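Long-range contacts in Non-reducing end alpha-L-arabinofuranosidase BoGH43B (PDB 5JOZ), which removes terminal non-reducing alpha-L-arabinofuranosyl residues from xyloglucan branches, converting S units to X units during xyloglucan breakdown: residues G247-A251 / L272-W277; T371-N377 / E435-T441. All coordinates share one frame; numbering follows the deposited sequence.

Contact 1: residues G247-A251 / L272-W277; sequences GSWWA and LAPVTW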
ATOM      1  N   GLY A 247      26.460 -13.542  -1.924  1.00 25.87           N
ATOM      2  CA  GLY A 247      25.825 -14.857  -1.847  1.00 31.01           C
ATOM      3  C   GLY A 247      24.750 -15.060  -0.779  1.00 29.48           C
ATOM      4  O   GLY A 247      24.011 -16.039  -0.853  1.00 36.21           O
ATOM      5  N   SER A 248      24.637 -14.147   0.187  1.00 24.61           N
ATOM      6  CA  SER A 248      23.665 -14.266   1.271  1.00 28.24           C
ATOM      7  C   SER A 248      22.247 -13.892   0.819  1.00 24.65           C
ATOM      8  O   SER A 248      22.046 -13.205  -0.192  1.00 25.88           O
ATOM      9  CB  SER A 248      24.085 -13.424   2.493  1.00 28.86           C
ATOM     10  OG  SER A 248      24.016 -12.028   2.218  1.00 34.20           O
ATOM     11  N   TRP A 249      21.275 -14.344   1.599  1.00 24.25           N
ATOM     12  CA  TRP A 249      19.860 -14.253   1.245  1.00 23.11           C
ATOM     13  C   TRP A 249      19.059 -13.460   2.294  1.00 23.17           C
ATOM     14  O   TRP A 249      19.257 -13.610   3.519  1.00 22.53           O
ATOM     15  CB  TRP A 249      19.276 -15.659   1.091  1.00 23.59           C
ATOM     16  CG  TRP A 249      19.754 -16.392  -0.131  1.00 22.56           C
ATOM     17  CD1 TRP A 249      20.942 -17.066  -0.280  1.00 23.41           C
ATOM     18  CD2 TRP A 249      19.047 -16.550  -1.365  1.00 20.87           C
ATOM     19  NE1 TRP A 249      21.008 -17.629  -1.534  1.00 23.84           N
ATOM     20  CE2 TRP A 249      19.858 -17.331  -2.217  1.00 22.38           C
ATOM     21  CE3 TRP A 249      17.809 -16.100  -1.838  1.00 22.17           C
ATOM     22  CZ2 TRP A 249      19.478 -17.656  -3.523  1.00 21.63           C
ATOM     23  CZ3 TRP A 249      17.432 -16.427  -3.133  1.00 23.04           C
ATOM     24  CH2 TRP A 249      18.269 -17.192  -3.963  1.00 21.00           C
ATOM     25  N   TRP A 250      18.176 -12.609   1.773  1.00 21.66           N
ATOM     26  CA  TRP A 250      17.217 -11.841   2.539  1.00 23.38           C
ATOM     27  C   TRP A 250      15.819 -12.070   1.978  1.00 24.44           C
ATOM     28  O   TRP A 250      15.648 -12.411   0.789  1.00 29.20           O
ATOM     29  CB  TRP A 250      17.598 -10.358   2.522  1.00 24.23           C
ATOM     30  CG  TRP A 250      18.832 -10.125   3.328  1.00 26.77           C
ATOM     31  CD1 TRP A 250      20.129 -10.299   2.925  1.00 29.67           C
ATOM     32  CD2 TRP A 250      18.888  -9.745   4.700  1.00 25.35           C
ATOM     33  NE1 TRP A 250      20.990 -10.016   3.964  1.00 28.30           N
ATOM     34  CE2 TRP A 250      20.252  -9.673   5.063  1.00 25.05           C
ATOM     35  CE3 TRP A 250      17.919  -9.430   5.654  1.00 25.69           C
ATOM     36  CZ2 TRP A 250      20.662  -9.322   6.343  1.00 25.86           C
ATOM     37  CZ3 TRP A 250      18.329  -9.066   6.921  1.00 25.16           C
ATOM     38  CH2 TRP A 250      19.687  -9.017   7.257  1.00 24.79           C
ATOM     39  N   ALA A 251      14.831 -11.931   2.857  1.00 21.49           N
ATOM     40  CA  ALA A 251      13.427 -12.017   2.508  1.00 21.33           C
ATOM     41  C   ALA A 251      12.749 -10.706   2.863  1.00 23.45           C
ATOM     42  O   ALA A 251      13.020 -10.128   3.914  1.00 23.77           O
ATOM     43  CB  ALA A 251      12.769 -13.159   3.258  1.00 21.43           C
ATOM     44  N   LEU A 272      11.764  -7.023   6.747  1.00 22.89           N
ATOM     45  CA  LEU A 272      13.009  -7.569   6.199  1.00 25.55           C
ATOM     46  C   LEU A 272      13.563  -8.595   7.175  1.00 26.69           C
ATOM     47  O   LEU A 272      13.661  -8.310   8.374  1.00 26.92           O
ATOM     48  CB  LEU A 272      14.029  -6.443   6.013  1.00 26.81           C
ATOM     49  CG  LEU A 272      15.386  -6.783   5.382  1.00 27.32           C
ATOM     50  CD1 LEU A 272      15.203  -7.330   3.967  1.00 24.52           C
ATOM     51  CD2 LEU A 272      16.248  -5.535   5.351  1.00 24.71           C
ATOM     52  N   ALA A 273      13.915  -9.782   6.681  1.00 25.48           N
ATOM     53  CA  ALA A 273      14.529 -10.801   7.533  1.00 26.63           C
ATOM     54  C   ALA A 273      15.619 -11.595   6.801  1.00 26.37           C
ATOM     55  O   ALA A 273      15.474 -11.883   5.617  1.00 24.24           O
ATOM     56  CB  ALA A 273      13.460 -11.735   8.082  1.00 26.27           C
ATOM     57  N   PRO A 274      16.710 -11.951   7.510  1.00 27.15           N
ATOM     58  CA  PRO A 274      17.745 -12.773   6.917  1.00 26.71           C
ATOM     59  C   PRO A 274      17.279 -14.222   6.805  1.00 27.06           C
ATOM     60  O   PRO A 274      16.610 -14.727   7.703  1.00 28.18           O
ATOM     61  CB  PRO A 274      18.898 -12.650   7.913  1.00 28.72           C
ATOM     62  CG  PRO A 274      18.221 -12.484   9.235  1.00 28.48           C
ATOM     63  CD  PRO A 274      16.934 -11.762   8.960  1.00 30.64           C
ATOM     64  N   VAL A 275      17.621 -14.854   5.685  1.00 29.26           N
ATOM     65  CA  VAL A 275      17.247 -16.230   5.383  1.00 26.98           C
ATOM     66  C   VAL A 275      18.517 -17.070   5.390  1.00 24.49           C
ATOM     67  O   VAL A 275      19.496 -16.727   4.742  1.00 29.03           O
ATOM     68  CB  VAL A 275      16.574 -16.313   3.993  1.00 26.98           C
ATOM     69  CG1 VAL A 275      16.286 -17.760   3.595  1.00 25.37           C
ATOM     70  CG2 VAL A 275      15.298 -15.490   3.989  1.00 27.99           C
ATOM     71  N   THR A 276      18.487 -18.176   6.117  1.00 27.77           N
ATOM     72  CA  THR A 276      19.627 -19.086   6.220  1.00 28.79           C
ATOM     73  C   THR A 276      19.274 -20.434   5.613  1.00 23.88           C
ATOM     74  O   THR A 276      18.215 -20.953   5.882  1.00 23.85           O
ATOM     75  CB  THR A 276      19.976 -19.283   7.690  1.00 29.23           C
ATOM     76  OG1 THR A 276      20.051 -17.993   8.307  1.00 30.91           O
ATOM     77  CG2 THR A 276      21.310 -20.029   7.845  1.00 31.00           C
ATOM     78  N   TRP A 277      20.165 -20.982   4.798  1.00 27.17           N
ATOM     79  CA  TRP A 277      19.982 -22.309   4.201  1.00 28.21           C
ATOM     80  C   TRP A 277      20.682 -23.358   5.036  1.00 26.89           C
ATOM     81  O   TRP A 277      21.846 -23.185   5.382  1.00 26.51           O
ATOM     82  CB  TRP A 277      20.548 -22.329   2.786  1.00 30.13           C
ATOM     83  CG  TRP A 277      19.818 -21.393   1.897  1.00 30.46           C
ATOM     84  CD1 TRP A 277      20.045 -20.069   1.754  1.00 29.18           C
ATOM     85  CD2 TRP A 277      18.707 -21.705   1.053  1.00 28.26           C
ATOM     86  NE1 TRP A 277      19.166 -19.538   0.853  1.00 26.66           N
ATOM     87  CE2 TRP A 277      18.327 -20.513   0.412  1.00 25.01           C
ATOM     88  CE3 TRP A 277      18.005 -22.877   0.769  1.00 26.08           C
ATOM     89  CZ2 TRP A 277      17.278 -20.452  -0.503  1.00 28.35           C
ATOM     90  CZ3 TRP A 277      16.957 -22.822  -0.138  1.00 28.69           C
ATOM     91  CH2 TRP A 277      16.599 -21.613  -0.763  1.00 24.94           C
TER
HETATM   92  O   HOH W   1      21.966 -16.333   3.506  1.00 33.89           O

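Contact 2: residues T371-N377 / E435-T441; sequences TASAKVN and EVILSIT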
ATOM      1  N   THR A 371       1.603  14.066  13.681  1.00 23.09           N
ATOM      2  CA  THR A 371       0.887  15.311  13.544  1.00 27.98           C
ATOM      3  C   THR A 371       0.768  15.589  12.059  1.00 26.09           C
ATOM      4  O   THR A 371       1.747  15.519  11.327  1.00 28.32           O
ATOM      5  CB  THR A 371       1.631  16.466  14.235  1.00 26.43           C
ATOM      6  OG1 THR A 371       1.656  16.216  15.641  1.00 31.31           O
ATOM      7  CG2 THR A 371       0.931  17.807  13.975  1.00 27.14           C
ATOM      8  N   ALA A 372      -0.446  15.903  11.634  1.00 29.26           N
ATOM      9  CA  ALA A 372      -0.732  16.266  10.256  1.00 29.04           C
ATOM     10  C   ALA A 372      -1.550  17.528  10.319  1.00 28.63           C
ATOM     11  O   ALA A 372      -2.536  17.569  11.049  1.00 31.66           O
ATOM     12  CB  ALA A 372      -1.532  15.169   9.587  1.00 29.50           C
ATOM     13  N   SER A 373      -1.154  18.553   9.574  1.00 26.82           N
ATOM     14  CA  SER A 373      -1.937  19.785   9.527  1.00 27.11           C
ATOM     15  C   SER A 373      -1.825  20.466   8.178  1.00 25.87           C
ATOM     16  O   SER A 373      -0.872  20.250   7.445  1.00 24.95           O
ATOM     17  CB  SER A 373      -1.504  20.748  10.631  1.00 25.89           C
ATOM     18  OG  SER A 373      -0.127  21.060  10.523  1.00 28.04           O
ATOM     19  N   ALA A 374      -2.807  21.309   7.889  1.00 24.98           N
ATOM     20  CA  ALA A 374      -2.906  21.982   6.610  1.00 26.39           C
ATOM     21  C   ALA A 374      -3.554  23.337   6.789  1.00 27.07           C
ATOM     22  O   ALA A 374      -4.582  23.449   7.450  1.00 29.53           O
ATOM     23  CB  ALA A 374      -3.729  21.139   5.643  1.00 25.49           C
ATOM     24  N   LYS A 375      -2.959  24.351   6.177  1.00 26.33           N
ATOM     25  CA  LYS A 375      -3.555  25.677   6.099  1.00 29.93           C
ATOM     26  C   LYS A 375      -4.425  25.699   4.840  1.00 28.09           C
ATOM     27  O   LYS A 375      -3.930  25.437   3.739  1.00 26.98           O
ATOM     28  CB  LYS A 375      -2.451  26.733   6.018  1.00 30.31           C
ATOM     29  CG  LYS A 375      -2.879  28.192   6.137  1.00 36.31           C
ATOM     30  CD  LYS A 375      -1.895  29.088   5.387  1.00 43.09           C
ATOM     31  CE  LYS A 375      -1.789  30.487   5.961  1.00 54.46           C
ATOM     32  NZ  LYS A 375      -0.878  31.327   5.125  1.00 54.88           N
ATOM     33  N   VAL A 376      -5.705  26.028   5.010  1.00 25.14           N
ATOM     34  CA  VAL A 376      -6.681  25.985   3.932  1.00 27.26           C
ATOM     35  C   VAL A 376      -7.528  27.263   3.888  1.00 27.80           C
ATOM     36  O   VAL A 376      -7.909  27.826   4.925  1.00 26.05           O
ATOM     37  CB  VAL A 376      -7.572  24.721   4.036  1.00 29.28           C
ATOM     38  CG1 VAL A 376      -8.328  24.675   5.353  1.00 32.84           C
ATOM     39  CG2 VAL A 376      -8.532  24.607   2.851  1.00 28.93           C
ATOM     40  N   ASN A 377      -7.787  27.716   2.670  1.00 24.73           N
ATOM     41  CA  ASN A 377      -8.708  28.802   2.396  1.00 27.14           C
ATOM     42  C   ASN A 377      -9.952  28.172   1.769  1.00 25.13           C
ATOM     43  O   ASN A 377      -9.870  27.594   0.679  1.00 26.00           O
ATOM     44  CB  ASN A 377      -8.062  29.826   1.441  1.00 29.22           C
ATOM     45  CG  ASN A 377      -8.899  31.099   1.276  1.00 31.70           C
ATOM     46  OD1 ASN A 377      -9.609  31.521   2.182  1.00 33.68           O
ATOM     47  ND2 ASN A 377      -8.812  31.709   0.109  1.00 32.82           N
ATOM     48  N   GLU A 435      -7.916  32.427   6.605  1.00 28.63           N
ATOM     49  CA  GLU A 435      -7.243  31.133   6.541  1.00 29.65           C
ATOM     50  C   GLU A 435      -7.508  30.313   7.801  1.00 26.94           C
ATOM     51  O   GLU A 435      -7.657  30.864   8.883  1.00 25.77           O
ATOM     52  CB  GLU A 435      -5.734  31.347   6.339  1.00 29.70           C
ATOM     53  CG  GLU A 435      -5.381  32.004   5.002  1.00 29.92           C
ATOM     54  CD  GLU A 435      -5.267  31.024   3.833  1.00 33.21           C
ATOM     55  OE1 GLU A 435      -5.105  31.495   2.689  1.00 32.01           O
ATOM     56  OE2 GLU A 435      -5.315  29.790   4.035  1.00 32.73           O
ATOM     57  N   VAL A 436      -7.594  28.996   7.645  1.00 28.31           N
ATOM     58  CA  VAL A 436      -7.836  28.090   8.770  1.00 25.10           C
ATOM     59  C   VAL A 436      -6.792  26.989   8.732  1.00 26.09           C
ATOM     60  O   VAL A 436      -6.513  26.415   7.676  1.00 25.21           O
ATOM     61  CB  VAL A 436      -9.255  27.475   8.739  1.00 24.47           C
ATOM     62  CG1 VAL A 436      -9.513  26.606   9.972  1.00 25.64           C
ATOM     63  CG2 VAL A 436     -10.299  28.567   8.654  1.00 27.16           C
ATOM     64  N   ILE A 437      -6.191  26.720   9.885  1.00 26.11           N
ATOM     65  CA  ILE A 437      -5.269  25.616  10.028  1.00 25.41           C
ATOM     66  C   ILE A 437      -6.060  24.499  10.646  1.00 24.32           C
ATOM     67  O   ILE A 437      -6.549  24.637  11.768  1.00 22.04           O
ATOM     68  CB  ILE A 437      -4.069  25.953  10.928  1.00 30.96           C
ATOM     69  CG1 ILE A 437      -3.250  27.086  10.298  1.00 31.23           C
ATOM     70  CG2 ILE A 437      -3.220  24.696  11.151  1.00 29.11           C
ATOM     71  CD1 ILE A 437      -2.118  27.598  11.169  1.00 36.36           C
ATOM     72  N   LEU A 438      -6.198  23.407   9.895  1.00 26.23           N
ATOM     73  CA  LEU A 438      -6.848  22.198  10.364  1.00 24.47           C
ATOM     74  C   LEU A 438      -5.766  21.230  10.730  1.00 24.98           C
ATOM     75  O   LEU A 438      -4.790  21.097  10.005  1.00 29.48           O
ATOM     76  CB  LEU A 438      -7.715  21.595   9.271  1.00 23.61           C
ATOM     77  CG  LEU A 438      -8.910  22.410   8.805  1.00 23.34           C
ATOM     78  CD1 LEU A 438      -9.614  21.627   7.716  1.00 24.99           C
ATOM     79  CD2 LEU A 438      -9.878  22.732   9.931  1.00 24.26           C
ATOM     80  N   SER A 439      -5.957  20.525  11.834  1.00 29.06           N
ATOM     81  CA  SER A 439      -4.890  19.743  12.436  1.00 32.11           C
ATOM     82  C   SER A 439      -5.433  18.404  12.966  1.00 35.35           C
ATOM     83  O   SER A 439      -6.510  18.351  13.562  1.00 36.68           O
ATOM     84  CB  SER A 439      -4.238  20.582  13.536  1.00 35.25           C
ATOM     85  OG  SER A 439      -2.881  20.249  13.706  1.00 46.86           O
ATOM     86  N   ILE A 440      -4.707  17.320  12.684  1.00 33.21           N
ATOM     87  CA  ILE A 440      -5.022  15.990  13.196  1.00 30.13           C
ATOM     88  C   ILE A 440      -3.761  15.446  13.823  1.00 31.16           C
ATOM     89  O   ILE A 440      -2.728  15.386  13.166  1.00 31.62           O
ATOM     90  CB  ILE A 440      -5.449  15.008  12.091  1.00 34.79           C
ATOM     91  CG1 ILE A 440      -6.687  15.534  11.356  1.00 35.07           C
ATOM     92  CG2 ILE A 440      -5.708  13.619  12.680  1.00 34.98           C
ATOM     93  CD1 ILE A 440      -6.861  14.933   9.987  1.00 36.27           C
ATOM     94  N   THR A 441      -3.851  15.067  15.092  1.00 31.44           N
ATOM     95  CA  THR A 441      -2.739  14.472  15.805  1.00 35.05           C
ATOM     96  C   THR A 441      -3.146  13.054  16.181  1.00 30.00           C
ATOM     97  O   THR A 441      -4.336  12.769  16.381  1.00 26.34           O
ATOM     98  CB  THR A 441      -2.335  15.291  17.053  1.00 36.38           C
ATOM     99  OG1 THR A 441      -3.316  15.140  18.081  1.00 40.42           O
ATOM    100  CG2 THR A 441      -2.177  16.760  16.705  1.00 37.77           C
TER

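Contact 1: residues G247-A251 / L272-W277
Trp-250 lays its indole over Pro-274, its partner in a non-hydrogen-bonded antiparallel pair, where the N-H that proline lacks costs no bond to strand 249-256. Trp-250 CB lies near Leu-272 CD1 and the carbonyl O of Ala-273. With CG anti to the carbonyl carbon (chi1 -70°), the ring turns so that CD2 rests near Pro-274 CA, which sits over one face. CE3 comes to 3.4 Å from Pro-274 N and also meets Leu-272 CG. Further out, CZ3 packs on Pro-274 CD at 3.7 Å, while CH2 and CZ2 reach Pro-274 CB. That CB stands 3.8 Å from the centroid of the Trp-250 six-membered ring, a CH-pi contact over the face. Were Trp-250 cut back to an alanine, the face over which Pro-274 CB sits would be lost, and a gap is likely to open beside Pro-274 and Leu-272 CG.

The strands 249-256 and 269-277 are inner neighbours in a four-stranded antiparallel sheet, one of five such blades in the five-bladed beta-propeller of family 43. Ala-251 and Ala-273 exchange two backbone hydrogen bonds, and Val-275 N donates to Trp-249 O. Beyond it a water bridges the strands, accepting from Trp-249 N and donating to Val-275 O.

Ala-251 CB touches Val-275 CG2 at 3.5 Å on the face that Trp-249 shares. Farther along, Trp-277 turns an edge to Trp-249 in a T-shaped stack, the planes 68° apart. Trp-277 NE1 lies over one face of Trp-249, toward the rim, 3.2 Å from Trp-249 CD1, while Tyr-188 makes another edge-to-face contact with Trp-277.

Contact 2: residues T371-N377 / E435-T441
Lys-375 runs its extended aliphatic chain across Glu-435 at about a right angle, its CG lying 3.6 Å from Glu-435 OE2. CD passes the same oxygen, and CE meets Glu-435 CG and CB. The opposite charges do not touch, however: Lys-375 NZ is 4.8 Å from Glu-435 OE2 and makes its salt bridge with Asp-499, a calcium ligand on the next strand. The bend at chi2 (-84°) of Glu-435 brings its carboxylate back over the neighbouring strand, where OE1 approaches Asn-377 CB at 3.6 Å.

From there the strands zip together through six backbone hydrogen bonds, two at each of the pairs Ala-372/Ile-440, Ala-374/Leu-438 and Val-376/Val-436. The straightest joins Ile-440 N to Ala-372 O, 2.7 Å long. Between these rungs Ser-373 and Ser-439 stand opposite each other, Ser-439 OG touching Ser-373 CB at 3.4 Å. On the other face Val-376 CG1, held between its backbone N and carbonyl carbon (chi1 59°), meets Leu-438 CD1 at 4.1 Å. This apolar face, continued by Ala-374 and Ile-440, packs on Leu-389, Leu-401 and Ile-403 of the second sheet. An apolar face packed against a second antiparallel sheet, its reverse carrying threonine, serine and lysine side chains along with Ile-437, is the pattern of the concanavalin A-like beta-sandwich that forms the C-terminal domain.

In the fold
The two contacts show one principle, antiparallel strand pairing, at work in two different folds. Contact 1 closes before contact 2 opens along the chain, and each stays within its own domain: the family 43 propeller for the first, the concanavalin A-like sandwich for the second. Their centres are 43 Å apart, on opposite sides of the chain's centre, and their nearest atoms remain about 24 Å apart. Neither pairing includes the inferred proton acceptor Asp-16 and donor Glu-176, or Asp-126, thought to tune the donor, all of which belong to the propeller. Contact 2 comes nearer to a bound ligand, the side chain of Lys-375 being about 7 Å from the calcium ion held at Asp-313, Gly-341 and Asp-499.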